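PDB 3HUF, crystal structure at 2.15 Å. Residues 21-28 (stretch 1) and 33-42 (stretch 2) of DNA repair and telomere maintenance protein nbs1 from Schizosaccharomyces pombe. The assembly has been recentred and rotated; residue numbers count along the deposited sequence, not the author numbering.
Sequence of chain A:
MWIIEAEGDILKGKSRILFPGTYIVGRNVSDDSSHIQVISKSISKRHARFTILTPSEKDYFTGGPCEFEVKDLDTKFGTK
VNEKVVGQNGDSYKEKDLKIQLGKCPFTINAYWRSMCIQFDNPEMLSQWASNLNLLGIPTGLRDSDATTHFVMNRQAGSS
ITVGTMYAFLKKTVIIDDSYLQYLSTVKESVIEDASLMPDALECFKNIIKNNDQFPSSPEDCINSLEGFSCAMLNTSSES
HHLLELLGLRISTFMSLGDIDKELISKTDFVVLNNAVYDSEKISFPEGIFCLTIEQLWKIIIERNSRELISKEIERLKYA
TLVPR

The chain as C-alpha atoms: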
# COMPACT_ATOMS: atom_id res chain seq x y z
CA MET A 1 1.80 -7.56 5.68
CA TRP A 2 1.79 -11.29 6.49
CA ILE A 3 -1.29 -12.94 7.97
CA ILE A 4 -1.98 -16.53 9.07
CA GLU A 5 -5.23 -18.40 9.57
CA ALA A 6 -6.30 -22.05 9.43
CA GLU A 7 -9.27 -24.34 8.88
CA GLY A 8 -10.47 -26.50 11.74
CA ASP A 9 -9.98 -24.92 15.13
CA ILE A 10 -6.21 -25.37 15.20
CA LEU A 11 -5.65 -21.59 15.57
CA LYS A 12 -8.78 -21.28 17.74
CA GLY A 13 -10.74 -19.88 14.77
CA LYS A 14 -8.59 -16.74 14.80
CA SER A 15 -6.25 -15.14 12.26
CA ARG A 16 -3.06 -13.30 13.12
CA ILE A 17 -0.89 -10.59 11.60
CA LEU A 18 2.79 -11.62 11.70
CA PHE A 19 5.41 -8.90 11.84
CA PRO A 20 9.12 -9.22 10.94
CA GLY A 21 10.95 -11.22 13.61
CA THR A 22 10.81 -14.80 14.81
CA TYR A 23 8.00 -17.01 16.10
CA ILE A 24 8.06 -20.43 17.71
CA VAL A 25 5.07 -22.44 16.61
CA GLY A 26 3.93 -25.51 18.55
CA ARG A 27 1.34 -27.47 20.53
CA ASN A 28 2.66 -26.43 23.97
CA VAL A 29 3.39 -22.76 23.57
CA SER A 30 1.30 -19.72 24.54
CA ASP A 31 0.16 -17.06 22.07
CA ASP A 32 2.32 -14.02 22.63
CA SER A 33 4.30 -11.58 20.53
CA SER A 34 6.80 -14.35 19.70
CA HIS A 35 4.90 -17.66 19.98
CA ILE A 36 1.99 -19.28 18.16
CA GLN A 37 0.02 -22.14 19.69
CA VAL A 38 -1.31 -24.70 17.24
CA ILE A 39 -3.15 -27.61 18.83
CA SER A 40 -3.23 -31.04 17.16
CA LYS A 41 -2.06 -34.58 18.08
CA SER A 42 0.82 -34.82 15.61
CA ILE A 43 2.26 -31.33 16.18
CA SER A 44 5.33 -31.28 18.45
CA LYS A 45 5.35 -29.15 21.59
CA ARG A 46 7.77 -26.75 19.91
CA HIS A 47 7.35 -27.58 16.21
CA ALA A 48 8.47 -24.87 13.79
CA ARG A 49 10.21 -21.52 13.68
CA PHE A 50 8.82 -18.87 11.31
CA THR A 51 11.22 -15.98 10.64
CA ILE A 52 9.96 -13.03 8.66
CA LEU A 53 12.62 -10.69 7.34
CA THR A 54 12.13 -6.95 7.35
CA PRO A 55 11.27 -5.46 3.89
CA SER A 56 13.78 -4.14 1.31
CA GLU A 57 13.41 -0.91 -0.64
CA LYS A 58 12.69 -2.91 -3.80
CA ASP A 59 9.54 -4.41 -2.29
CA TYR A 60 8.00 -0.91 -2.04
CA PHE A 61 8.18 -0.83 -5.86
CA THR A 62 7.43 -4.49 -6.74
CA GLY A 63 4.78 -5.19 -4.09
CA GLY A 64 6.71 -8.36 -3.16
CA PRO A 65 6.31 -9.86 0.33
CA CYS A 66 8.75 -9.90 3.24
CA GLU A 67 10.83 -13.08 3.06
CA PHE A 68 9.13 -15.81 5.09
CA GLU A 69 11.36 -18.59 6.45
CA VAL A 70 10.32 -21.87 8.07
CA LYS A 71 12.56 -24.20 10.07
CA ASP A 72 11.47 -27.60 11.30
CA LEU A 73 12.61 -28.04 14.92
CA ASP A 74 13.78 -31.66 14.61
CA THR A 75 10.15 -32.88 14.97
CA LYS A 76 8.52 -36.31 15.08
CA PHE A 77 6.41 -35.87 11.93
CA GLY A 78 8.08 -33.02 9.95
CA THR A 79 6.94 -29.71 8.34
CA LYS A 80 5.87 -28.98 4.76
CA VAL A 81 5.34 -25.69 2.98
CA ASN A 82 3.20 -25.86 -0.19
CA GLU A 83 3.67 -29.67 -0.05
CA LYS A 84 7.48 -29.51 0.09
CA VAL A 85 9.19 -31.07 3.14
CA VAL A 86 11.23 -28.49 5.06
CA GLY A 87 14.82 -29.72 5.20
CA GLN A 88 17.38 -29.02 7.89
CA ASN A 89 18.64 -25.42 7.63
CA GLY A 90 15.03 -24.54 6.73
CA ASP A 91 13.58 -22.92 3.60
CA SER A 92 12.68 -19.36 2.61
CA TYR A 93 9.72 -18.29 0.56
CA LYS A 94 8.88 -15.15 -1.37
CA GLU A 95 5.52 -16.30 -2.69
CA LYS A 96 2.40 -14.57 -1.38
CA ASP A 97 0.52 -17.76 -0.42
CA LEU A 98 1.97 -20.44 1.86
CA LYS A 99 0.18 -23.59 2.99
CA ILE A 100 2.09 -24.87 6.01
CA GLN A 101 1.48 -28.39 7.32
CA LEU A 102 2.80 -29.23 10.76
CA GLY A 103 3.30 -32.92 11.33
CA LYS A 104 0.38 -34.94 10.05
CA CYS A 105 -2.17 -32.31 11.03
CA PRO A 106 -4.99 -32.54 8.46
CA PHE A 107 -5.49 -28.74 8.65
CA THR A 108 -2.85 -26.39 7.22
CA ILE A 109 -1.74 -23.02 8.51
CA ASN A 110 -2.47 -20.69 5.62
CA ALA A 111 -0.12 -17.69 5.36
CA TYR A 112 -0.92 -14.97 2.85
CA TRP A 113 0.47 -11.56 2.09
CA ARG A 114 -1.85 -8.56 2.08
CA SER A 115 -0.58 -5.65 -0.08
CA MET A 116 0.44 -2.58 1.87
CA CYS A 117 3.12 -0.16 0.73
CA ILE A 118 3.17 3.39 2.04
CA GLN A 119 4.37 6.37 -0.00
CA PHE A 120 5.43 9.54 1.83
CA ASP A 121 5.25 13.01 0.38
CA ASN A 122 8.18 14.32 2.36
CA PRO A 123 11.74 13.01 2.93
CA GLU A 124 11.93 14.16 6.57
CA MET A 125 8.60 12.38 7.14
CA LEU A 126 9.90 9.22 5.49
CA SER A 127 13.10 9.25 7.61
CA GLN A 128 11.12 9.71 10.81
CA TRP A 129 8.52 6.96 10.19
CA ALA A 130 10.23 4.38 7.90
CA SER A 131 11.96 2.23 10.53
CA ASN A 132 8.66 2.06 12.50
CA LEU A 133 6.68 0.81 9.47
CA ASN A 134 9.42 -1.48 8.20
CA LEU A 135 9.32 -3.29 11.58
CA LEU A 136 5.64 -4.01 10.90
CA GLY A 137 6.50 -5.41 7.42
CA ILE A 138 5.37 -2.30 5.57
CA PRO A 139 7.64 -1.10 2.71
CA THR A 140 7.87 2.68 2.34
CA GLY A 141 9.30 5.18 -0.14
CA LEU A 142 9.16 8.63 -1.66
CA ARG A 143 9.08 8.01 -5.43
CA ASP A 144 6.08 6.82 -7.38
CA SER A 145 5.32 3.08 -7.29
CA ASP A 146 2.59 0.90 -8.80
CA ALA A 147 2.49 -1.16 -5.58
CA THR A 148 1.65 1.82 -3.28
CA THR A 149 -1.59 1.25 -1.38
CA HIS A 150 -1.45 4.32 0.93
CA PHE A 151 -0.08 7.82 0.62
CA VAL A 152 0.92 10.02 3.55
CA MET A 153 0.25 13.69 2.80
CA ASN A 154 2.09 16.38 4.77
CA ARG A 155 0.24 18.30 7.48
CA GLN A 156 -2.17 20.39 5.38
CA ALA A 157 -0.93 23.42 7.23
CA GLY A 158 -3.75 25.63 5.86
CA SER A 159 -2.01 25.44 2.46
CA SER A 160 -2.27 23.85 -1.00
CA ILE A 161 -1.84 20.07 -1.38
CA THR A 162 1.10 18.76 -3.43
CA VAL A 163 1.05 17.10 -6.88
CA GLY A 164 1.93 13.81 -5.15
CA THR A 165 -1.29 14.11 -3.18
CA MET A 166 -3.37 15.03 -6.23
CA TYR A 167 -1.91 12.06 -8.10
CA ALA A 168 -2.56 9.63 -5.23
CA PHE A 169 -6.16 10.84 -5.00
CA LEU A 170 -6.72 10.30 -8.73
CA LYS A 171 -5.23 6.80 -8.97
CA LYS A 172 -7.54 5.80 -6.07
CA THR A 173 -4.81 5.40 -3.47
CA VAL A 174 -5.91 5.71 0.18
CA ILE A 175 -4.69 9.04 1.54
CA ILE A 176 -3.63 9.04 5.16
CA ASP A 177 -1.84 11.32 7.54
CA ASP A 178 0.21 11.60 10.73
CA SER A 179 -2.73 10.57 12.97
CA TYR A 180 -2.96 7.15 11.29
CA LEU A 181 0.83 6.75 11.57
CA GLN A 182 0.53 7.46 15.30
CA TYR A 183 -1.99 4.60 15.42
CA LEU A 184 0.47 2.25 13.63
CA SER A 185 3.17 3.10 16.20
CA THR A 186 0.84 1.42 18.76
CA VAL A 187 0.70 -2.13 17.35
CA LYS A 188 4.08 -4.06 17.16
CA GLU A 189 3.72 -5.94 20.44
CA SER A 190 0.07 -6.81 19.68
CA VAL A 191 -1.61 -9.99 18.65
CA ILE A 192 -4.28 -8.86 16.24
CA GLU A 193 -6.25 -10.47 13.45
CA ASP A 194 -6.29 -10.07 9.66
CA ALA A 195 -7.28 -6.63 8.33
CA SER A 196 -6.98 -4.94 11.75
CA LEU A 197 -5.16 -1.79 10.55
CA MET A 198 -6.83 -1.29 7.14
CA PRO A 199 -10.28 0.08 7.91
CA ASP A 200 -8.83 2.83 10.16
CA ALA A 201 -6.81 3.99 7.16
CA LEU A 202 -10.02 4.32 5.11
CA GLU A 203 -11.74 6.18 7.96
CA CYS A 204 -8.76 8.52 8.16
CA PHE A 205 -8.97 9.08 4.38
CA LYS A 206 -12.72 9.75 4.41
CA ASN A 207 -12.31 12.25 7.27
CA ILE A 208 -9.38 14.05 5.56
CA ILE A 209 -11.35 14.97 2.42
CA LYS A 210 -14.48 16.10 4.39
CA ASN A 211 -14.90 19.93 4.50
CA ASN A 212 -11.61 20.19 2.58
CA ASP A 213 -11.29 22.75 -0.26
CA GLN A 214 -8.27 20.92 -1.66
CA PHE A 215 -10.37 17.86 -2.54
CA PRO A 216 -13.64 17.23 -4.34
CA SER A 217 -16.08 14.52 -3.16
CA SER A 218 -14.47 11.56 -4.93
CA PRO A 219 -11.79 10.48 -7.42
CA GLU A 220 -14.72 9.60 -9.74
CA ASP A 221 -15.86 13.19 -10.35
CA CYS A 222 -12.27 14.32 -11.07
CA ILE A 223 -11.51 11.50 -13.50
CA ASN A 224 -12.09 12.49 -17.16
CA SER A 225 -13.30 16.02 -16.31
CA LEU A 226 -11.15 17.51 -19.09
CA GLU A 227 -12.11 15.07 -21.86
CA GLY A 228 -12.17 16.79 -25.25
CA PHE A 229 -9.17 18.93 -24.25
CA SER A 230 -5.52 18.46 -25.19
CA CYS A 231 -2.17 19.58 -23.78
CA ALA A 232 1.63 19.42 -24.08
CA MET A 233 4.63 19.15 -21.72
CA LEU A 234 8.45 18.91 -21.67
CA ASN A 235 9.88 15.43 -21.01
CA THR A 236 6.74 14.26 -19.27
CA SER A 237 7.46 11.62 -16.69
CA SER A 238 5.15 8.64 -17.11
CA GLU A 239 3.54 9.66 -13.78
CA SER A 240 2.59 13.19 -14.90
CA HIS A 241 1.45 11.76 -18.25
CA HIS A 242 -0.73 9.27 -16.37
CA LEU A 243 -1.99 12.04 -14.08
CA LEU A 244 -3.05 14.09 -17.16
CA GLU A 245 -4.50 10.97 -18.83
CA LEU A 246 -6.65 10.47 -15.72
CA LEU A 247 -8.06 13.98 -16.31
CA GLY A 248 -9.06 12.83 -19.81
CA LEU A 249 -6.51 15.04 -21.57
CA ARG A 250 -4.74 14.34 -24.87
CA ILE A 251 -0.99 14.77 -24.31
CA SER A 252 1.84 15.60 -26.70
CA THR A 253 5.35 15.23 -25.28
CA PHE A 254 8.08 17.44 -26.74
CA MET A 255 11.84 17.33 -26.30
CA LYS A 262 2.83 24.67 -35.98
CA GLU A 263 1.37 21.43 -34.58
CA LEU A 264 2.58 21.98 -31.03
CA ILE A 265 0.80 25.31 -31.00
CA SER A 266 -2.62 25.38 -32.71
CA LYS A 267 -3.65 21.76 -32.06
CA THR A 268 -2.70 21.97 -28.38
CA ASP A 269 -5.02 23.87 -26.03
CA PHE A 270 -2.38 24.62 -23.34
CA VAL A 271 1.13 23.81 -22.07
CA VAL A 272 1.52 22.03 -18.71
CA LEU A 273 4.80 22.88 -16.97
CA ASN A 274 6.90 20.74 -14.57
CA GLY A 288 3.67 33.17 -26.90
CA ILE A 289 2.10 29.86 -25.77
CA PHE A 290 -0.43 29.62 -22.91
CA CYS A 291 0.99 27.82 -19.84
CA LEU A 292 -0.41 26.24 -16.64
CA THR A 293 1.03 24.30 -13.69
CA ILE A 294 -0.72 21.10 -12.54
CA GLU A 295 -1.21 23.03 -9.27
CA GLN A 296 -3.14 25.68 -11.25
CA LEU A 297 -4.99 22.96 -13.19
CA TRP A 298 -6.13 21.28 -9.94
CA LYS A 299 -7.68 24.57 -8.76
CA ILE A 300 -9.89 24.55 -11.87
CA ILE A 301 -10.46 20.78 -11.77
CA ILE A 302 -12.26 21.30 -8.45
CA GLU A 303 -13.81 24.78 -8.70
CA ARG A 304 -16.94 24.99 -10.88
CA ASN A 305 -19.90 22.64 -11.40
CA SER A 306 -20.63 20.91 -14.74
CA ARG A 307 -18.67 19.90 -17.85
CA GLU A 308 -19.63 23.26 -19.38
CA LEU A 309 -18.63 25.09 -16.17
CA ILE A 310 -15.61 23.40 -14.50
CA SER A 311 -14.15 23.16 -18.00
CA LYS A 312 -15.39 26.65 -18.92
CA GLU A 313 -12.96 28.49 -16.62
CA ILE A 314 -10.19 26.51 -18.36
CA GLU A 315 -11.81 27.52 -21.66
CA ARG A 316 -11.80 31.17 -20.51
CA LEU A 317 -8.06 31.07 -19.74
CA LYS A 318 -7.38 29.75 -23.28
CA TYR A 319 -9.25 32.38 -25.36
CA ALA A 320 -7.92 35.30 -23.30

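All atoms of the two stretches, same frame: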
# COMPACT_ATOMS: atom_id res chain seq x y z
N GLY A 21 10.37 -10.71 12.38
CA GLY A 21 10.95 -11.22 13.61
C GLY A 21 10.74 -12.73 13.58
O GLY A 21 10.45 -13.31 12.53
N THR A 22 10.86 -13.36 14.74
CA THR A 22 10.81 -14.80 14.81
C THR A 22 9.72 -15.32 15.75
O THR A 22 9.50 -14.77 16.82
CB THR A 22 12.16 -15.37 15.26
OG1 THR A 22 13.22 -14.72 14.54
CG2 THR A 22 12.20 -16.83 14.96
N TYR A 23 9.06 -16.39 15.34
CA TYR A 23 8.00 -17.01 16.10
C TYR A 23 8.35 -18.48 16.31
O TYR A 23 8.86 -19.13 15.40
CB TYR A 23 6.68 -16.92 15.32
CG TYR A 23 6.26 -15.48 15.07
CD1 TYR A 23 6.69 -14.79 13.93
CD2 TYR A 23 5.45 -14.80 15.99
CE1 TYR A 23 6.32 -13.45 13.70
CE2 TYR A 23 5.07 -13.46 15.77
CZ TYR A 23 5.51 -12.80 14.62
OH TYR A 23 5.13 -11.49 14.42
N ILE A 24 8.06 -18.99 17.50
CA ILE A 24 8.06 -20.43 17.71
C ILE A 24 6.62 -20.90 17.72
O ILE A 24 5.73 -20.31 18.36
CB ILE A 24 8.88 -20.88 18.95
CG1 ILE A 24 10.35 -20.98 18.57
CG2 ILE A 24 8.47 -22.27 19.43
CD1 ILE A 24 11.12 -19.80 18.92
N VAL A 25 6.39 -21.94 16.92
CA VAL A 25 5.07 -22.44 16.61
C VAL A 25 5.01 -23.89 17.13
O VAL A 25 5.91 -24.69 16.87
CB VAL A 25 4.87 -22.39 15.07
CG1 VAL A 25 3.48 -22.81 14.68
CG2 VAL A 25 5.22 -20.97 14.51
N GLY A 26 3.98 -24.21 17.89
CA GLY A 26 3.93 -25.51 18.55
C GLY A 26 2.70 -25.74 19.40
O GLY A 26 1.95 -24.81 19.72
N ARG A 27 2.49 -27.01 19.74
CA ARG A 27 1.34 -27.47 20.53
C ARG A 27 1.35 -26.94 21.97
O ARG A 27 0.29 -26.65 22.54
CB ARG A 27 1.32 -29.01 20.52
CG ARG A 27 0.07 -29.67 21.10
CD ARG A 27 0.22 -31.19 21.02
NE ARG A 27 1.31 -31.68 21.87
CZ ARG A 27 2.19 -32.62 21.52
NH1 ARG A 27 2.12 -33.18 20.32
NH2 ARG A 27 3.14 -32.98 22.36
N ASN A 28 2.54 -26.81 22.56
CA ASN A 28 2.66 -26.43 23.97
C ASN A 28 3.40 -25.12 24.15
O ASN A 28 4.50 -25.07 24.71
CB ASN A 28 3.34 -27.54 24.75
CG ASN A 28 2.57 -27.92 25.99
OD1 ASN A 28 2.39 -27.11 26.91
ND2 ASN A 28 2.09 -29.17 26.02
N SER A 33 3.65 -12.29 21.62
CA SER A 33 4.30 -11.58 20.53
C SER A 33 5.36 -12.41 19.81
O SER A 33 5.82 -12.01 18.73
CB SER A 33 4.95 -10.31 21.06
OG SER A 33 6.23 -10.60 21.58
N SER A 34 5.77 -13.55 20.37
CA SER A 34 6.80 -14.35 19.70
C SER A 34 6.53 -15.86 19.66
O SER A 34 7.42 -16.64 19.32
CB SER A 34 8.20 -14.04 20.23
OG SER A 34 8.40 -14.60 21.51
N HIS A 35 5.30 -16.25 19.98
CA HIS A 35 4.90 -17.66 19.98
C HIS A 35 3.50 -17.83 19.42
O HIS A 35 2.61 -16.96 19.60
CB HIS A 35 4.91 -18.25 21.40
CG HIS A 35 6.24 -18.22 22.08
ND1 HIS A 35 6.71 -17.10 22.75
CD2 HIS A 35 7.20 -19.17 22.23
CE1 HIS A 35 7.91 -17.36 23.24
NE2 HIS A 35 8.22 -18.61 22.94
N ILE A 36 3.28 -18.97 18.76
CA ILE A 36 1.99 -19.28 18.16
C ILE A 36 1.63 -20.70 18.55
O ILE A 36 2.32 -21.66 18.16
CB ILE A 36 2.03 -19.14 16.59
CG1 ILE A 36 2.53 -17.74 16.16
CG2 ILE A 36 0.68 -19.41 15.96
CD1 ILE A 36 2.93 -17.65 14.70
N GLN A 37 0.55 -20.84 19.31
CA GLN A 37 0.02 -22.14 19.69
C GLN A 37 -0.87 -22.73 18.61
O GLN A 37 -1.83 -22.10 18.14
CB GLN A 37 -0.77 -22.07 21.00
CG GLN A 37 -1.21 -23.44 21.48
CD GLN A 37 -1.86 -23.43 22.87
OE1 GLN A 37 -2.69 -22.57 23.18
NE2 GLN A 37 -1.48 -24.38 23.69
N VAL A 38 -0.56 -23.97 18.24
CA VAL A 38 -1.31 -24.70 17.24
C VAL A 38 -1.56 -26.08 17.82
O VAL A 38 -0.62 -26.85 17.99
CB VAL A 38 -0.54 -24.84 15.91
CG1 VAL A 38 -1.48 -25.33 14.82
CG2 VAL A 38 0.07 -23.52 15.50
N ILE A 39 -2.82 -26.38 18.11
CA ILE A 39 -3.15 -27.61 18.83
C ILE A 39 -3.65 -28.73 17.91
O ILE A 39 -4.69 -28.59 17.27
CB ILE A 39 -4.18 -27.36 19.95
CG1 ILE A 39 -3.76 -26.12 20.76
CG2 ILE A 39 -4.33 -28.61 20.82
CD1 ILE A 39 -4.76 -25.69 21.80
N SER A 40 -2.87 -29.81 17.86
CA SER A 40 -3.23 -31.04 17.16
C SER A 40 -2.31 -32.16 17.68
O SER A 40 -1.19 -31.89 18.11
CB SER A 40 -3.06 -30.87 15.64
OG SER A 40 -3.75 -31.87 14.90
N LYS A 41 -2.80 -33.40 17.63
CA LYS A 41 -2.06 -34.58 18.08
C LYS A 41 -0.63 -34.70 17.58
O LYS A 41 0.29 -35.00 18.36
CB LYS A 41 -2.82 -35.86 17.70
CG LYS A 41 -3.74 -36.42 18.80
CD LYS A 41 -3.26 -37.77 19.37
CE LYS A 41 -4.15 -38.21 20.54
NZ LYS A 41 -3.67 -39.42 21.28
N SER A 42 -0.45 -34.49 16.28
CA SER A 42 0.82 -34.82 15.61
C SER A 42 1.80 -33.65 15.53
O SER A 42 2.90 -33.78 14.98
CB SER A 42 0.54 -35.38 14.21
OG SER A 42 -0.11 -34.40 13.40
O HOH W 1 8.47 -12.07 17.05

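Two short strands, 21-26 and 35-37, lie side by side and run parallel, their directions 23° apart, and the backbone does most of the bonding. As is typical of parallel pairing, alternate residues of one strand bond to residues on both sides of a partner. Ile 24 N donates to Ser 34 O (3.0 Å) and Ile 24 O accepts from Ile 36 N (2.8 Å); Gly 26 N then donates to Ile 36 O (3.1 Å) and Gly 26 O accepts from Val 38 N (3.0 Å). The ladder thus satisfies both polar backbone atoms of Ile 24, Gly 26 and Ile 36. The carbonyls also receive CA-H contacts, as where Tyr 23 CA sits 3.3 Å from Ser 34 O and Val 25 CA 3.3 Å from Ile 36 O.

Ahead of the ladder, where the stretches diverge, a water bridges them: it donates to Thr 22 O (2.9 Å) and to Ser 33 O (3.1 Å). Beyond the other end, a side chain takes over. Gln 37 NE2 reaches Arg 27 O at 3.1 Å with a nearly straight hydrogen bond, while Gln 37 OE1 is satisfied elsewhere in the structure. Arg 27 extends alongside the second stretch, its CD 3.3 Å from Ser 40 O and its NH1 3.2 Å from Lys 41 O; NH1 and NH2 both find hydrogen bonds elsewhere.

The faces differ in burial: Val 25 and Ile 36 share a buried, apolar face, and Ile 24, His 35 and Gln 37 a mixed, partly exposed one. On the first, Val 25 CG2 meets Ile 36 CD1 at 4.0 Å; that same CD1 lies 3.9 Å from Tyr 23 CB. Farther along, Val 25 CG1 packs 3.6 Å from Val 38 CG2. On the second, Ile 24 CB approaches His 35 CD2 at 4.1 Å.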